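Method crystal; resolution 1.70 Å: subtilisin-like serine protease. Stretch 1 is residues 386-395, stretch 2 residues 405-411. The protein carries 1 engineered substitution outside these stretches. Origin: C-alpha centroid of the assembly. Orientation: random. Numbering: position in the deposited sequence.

Stretch 1 386-395: HVTGVVAVLL
Stretch 2 (405-411) QIRKLLE

Both stretches are helical throughout, each a segment of a helix that extends beyond it at both ends. In residues 386-395 phi runs from -70° to -59° and psi stays near -40°, relaxing to -21° at Leu395; i to i+4 bonds hold the turns, from Val390 N to His386 O at 3.0 Å through Leu395 N to Val391 O at 2.9 Å. In residues 405-411, phi lies between -70° and -61° and psi between -46° and -32°, with Leu410 N to Ile406 O at 3.1 Å. The N-to-C directions differ by 113°, and the axes approach to 11.0 Å. The register is set by Val391 and Ile406, whose CA atoms lie 7.1 Å apart. No hydrogen bond crosses between the stretches; every side-chain contact within 4.5 Å is apolar, and 309 Å² is buried in total.

Along stretch 1, the side chain of His386 (chi1 -75°, m; chi2 -92°) is out of reach of stretch 2. Val387 (chi1 172°, t) points sideways, yet its CG1 comes 3.9 Å from Leu410 CD1. Thr388 and Gly389 make no contact. Val390 (chi1 169°, t) points toward stretch 2 and sets CG1 3.7 Å from Leu410 CD2. Val391 (chi1 174°, t) points sideways and meets two residues: its CG2 is 3.8 Å from Ile406 CG2 and 4.2 Å from Leu410 CD1, and its CG1 is also 3.9 Å from Ile406 CG2. The side chains of Ala392 and Val393 (chi1 177°, t) are out of reach of stretch 2.

Leu394 (chi1 m, chi2 t) points toward stretch 2 and meets three residues. Its CD1 lies 3.7 Å from Leu410 CD2, its CD2 is 4.1 Å from Leu409 CD2, and its CB is 4.1 Å from Ile406 CD1. Leu395 (m, t) starts sideways, but its end comes nearer, placing CD2 3.9 Å from Ile406 CD1.

These distances define a knob in a hole: Leu410 (m, t) sits among Val387, Val390, Val391 and Leu394, four positions whose i, i+3, i+4 and i+7 spacing keeps them on one helical face. Ile406 (m, m), one turn earlier, covers Val391, Leu394 and Leu395; Leu409 (chi1 t, chi2 p) adds the contact with Leu394. Such branched aliphatic groups pack by van der Waals contact and exclusion of water.

The charged groups of stretch 2 take no part in this contact. Arg407 (t, t, p, chi4 74°) points away, and its NH1 donates to Glu411 OE2 at 3.0 Å; Lys408 (m, m, m, t) brings NZ 2.9 Å from Glu411 OE1. Both are salt bridges, gathering two cations on one carboxylate (chi1 m, chi2 t).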

# COMPACT_ATOMS: atom_id res chain seq x y z
N HIS A 386 13.53 -1.81 17.81
CA HIS A 386 14.06 -0.85 18.78
C HIS A 386 13.16 0.37 18.75
O HIS A 386 12.86 0.95 19.80
CB HIS A 386 15.49 -0.44 18.42
CG HIS A 386 16.51 -1.49 18.72
ND1 HIS A 386 17.19 -1.55 19.92
CD2 HIS A 386 16.93 -2.54 17.99
CE1 HIS A 386 17.99 -2.61 19.91
NE2 HIS A 386 17.85 -3.23 18.75
N VAL A 387 12.75 0.79 17.56
CA VAL A 387 11.88 1.95 17.44
C VAL A 387 10.49 1.63 17.99
O VAL A 387 9.88 2.45 18.68
CB VAL A 387 11.78 2.44 15.98
CG1 VAL A 387 10.70 3.52 15.85
CG2 VAL A 387 13.12 3.00 15.53
N THR A 388 9.97 0.44 17.69
CA THR A 388 8.66 0.09 18.23
C THR A 388 8.70 0.13 19.75
O THR A 388 7.75 0.58 20.41
CB THR A 388 8.23 -1.32 17.72
OG1 THR A 388 8.03 -1.24 16.30
CG2 THR A 388 6.92 -1.77 18.35
N GLY A 389 9.82 -0.32 20.33
CA GLY A 389 9.98 -0.28 21.77
C GLY A 389 10.02 1.15 22.30
O GLY A 389 9.44 1.47 23.34
N VAL A 390 10.72 2.02 21.59
CA VAL A 390 10.80 3.41 22.01
C VAL A 390 9.40 4.01 21.96
O VAL A 390 9.00 4.73 22.87
CB VAL A 390 11.76 4.21 21.09
CG1 VAL A 390 11.62 5.72 21.37
CG2 VAL A 390 13.21 3.79 21.37
N VAL A 391 8.65 3.74 20.89
CA VAL A 391 7.29 4.26 20.79
C VAL A 391 6.42 3.79 21.97
O VAL A 391 5.63 4.55 22.53
CB VAL A 391 6.61 3.82 19.45
CG1 VAL A 391 5.11 4.24 19.43
CG2 VAL A 391 7.33 4.48 18.27
N ALA A 392 6.55 2.51 22.33
CA ALA A 392 5.76 1.99 23.44
C ALA A 392 6.05 2.74 24.74
O ALA A 392 5.13 3.03 25.51
CB ALA A 392 6.01 0.49 23.62
N VAL A 393 7.32 3.04 25.00
CA VAL A 393 7.70 3.79 26.21
C VAL A 393 7.11 5.21 26.13
O VAL A 393 6.53 5.72 27.09
CB VAL A 393 9.26 3.82 26.38
CG1 VAL A 393 9.66 4.67 27.60
CG2 VAL A 393 9.78 2.39 26.59
N LEU A 394 7.21 5.84 24.96
CA LEU A 394 6.66 7.18 24.79
C LEU A 394 5.15 7.24 24.98
O LEU A 394 4.64 8.23 25.51
CB LEU A 394 6.99 7.74 23.40
CG LEU A 394 8.48 7.93 23.09
CD1 LEU A 394 8.66 8.38 21.65
CD2 LEU A 394 9.08 8.99 24.04
N LEU A 395 4.44 6.21 24.54
CA LEU A 395 2.99 6.22 24.66
C LEU A 395 2.55 6.15 26.11
O LEU A 395 1.43 6.52 26.43
CB LEU A 395 2.37 5.08 23.83
CG LEU A 395 2.46 5.37 22.32
CD1 LEU A 395 2.01 4.15 21.55
CD2 LEU A 395 1.59 6.60 21.97
N GLN A 405 2.62 13.01 15.99
CA GLN A 405 3.37 13.61 17.08
C GLN A 405 4.47 12.68 17.56
O GLN A 405 5.57 13.12 17.89
CB GLN A 405 2.44 13.96 18.24
CG GLN A 405 1.45 15.07 17.93
CD GLN A 405 0.56 15.38 19.13
OE1 GLN A 405 -0.28 14.57 19.52
NE2 GLN A 405 0.73 16.55 19.71
N ILE A 406 4.17 11.39 17.60
CA ILE A 406 5.17 10.42 18.02
C ILE A 406 6.30 10.41 16.99
O ILE A 406 7.48 10.45 17.35
CB ILE A 406 4.57 9.00 18.15
CG1 ILE A 406 3.61 8.96 19.35
CG2 ILE A 406 5.71 7.95 18.28
CD1 ILE A 406 4.29 9.19 20.71
N ARG A 407 5.95 10.36 15.70
CA ARG A 407 6.99 10.34 14.70
C ARG A 407 7.83 11.62 14.76
O ARG A 407 9.05 11.54 14.73
CB ARG A 407 6.43 10.18 13.28
CG ARG A 407 7.51 10.14 12.20
CD ARG A 407 6.92 9.86 10.83
NE ARG A 407 5.90 10.84 10.44
CZ ARG A 407 6.17 12.08 10.06
NH1 ARG A 407 7.43 12.51 10.00
NH2 ARG A 407 5.17 12.90 9.75
N LYS A 408 7.18 12.78 14.84
CA LYS A 408 7.98 14.01 14.89
C LYS A 408 8.85 14.09 16.12
O LYS A 408 9.93 14.68 16.07
CB LYS A 408 7.09 15.25 14.81
CG LYS A 408 6.37 15.43 13.47
CD LYS A 408 7.31 15.35 12.24
CE LYS A 408 8.52 16.25 12.36
NZ LYS A 408 9.37 16.15 11.12
N LEU A 409 8.40 13.53 17.24
CA LEU A 409 9.19 13.58 18.46
C LEU A 409 10.47 12.78 18.22
O LEU A 409 11.57 13.21 18.57
CB LEU A 409 8.42 12.97 19.63
CG LEU A 409 9.16 12.92 20.98
CD1 LEU A 409 9.77 14.30 21.35
CD2 LEU A 409 8.19 12.47 22.05
N LEU A 410 10.32 11.61 17.59
CA LEU A 410 11.50 10.80 17.30
C LEU A 410 12.48 11.51 16.37
O LEU A 410 13.69 11.47 16.59
CB LEU A 410 11.09 9.49 16.63
CG LEU A 410 10.26 8.53 17.47
CD1 LEU A 410 9.98 7.30 16.63
CD2 LEU A 410 10.95 8.18 18.74
N GLU A 411 11.96 12.15 15.32
CA GLU A 411 12.81 12.83 14.36
C GLU A 411 13.46 14.07 14.96
O GLU A 411 14.63 14.35 14.68
CB GLU A 411 12.00 13.18 13.12
CG GLU A 411 11.55 11.92 12.33
CD GLU A 411 10.58 12.22 11.21
OE1 GLU A 411 10.24 13.41 10.99
OE2 GLU A 411 10.15 11.25 10.54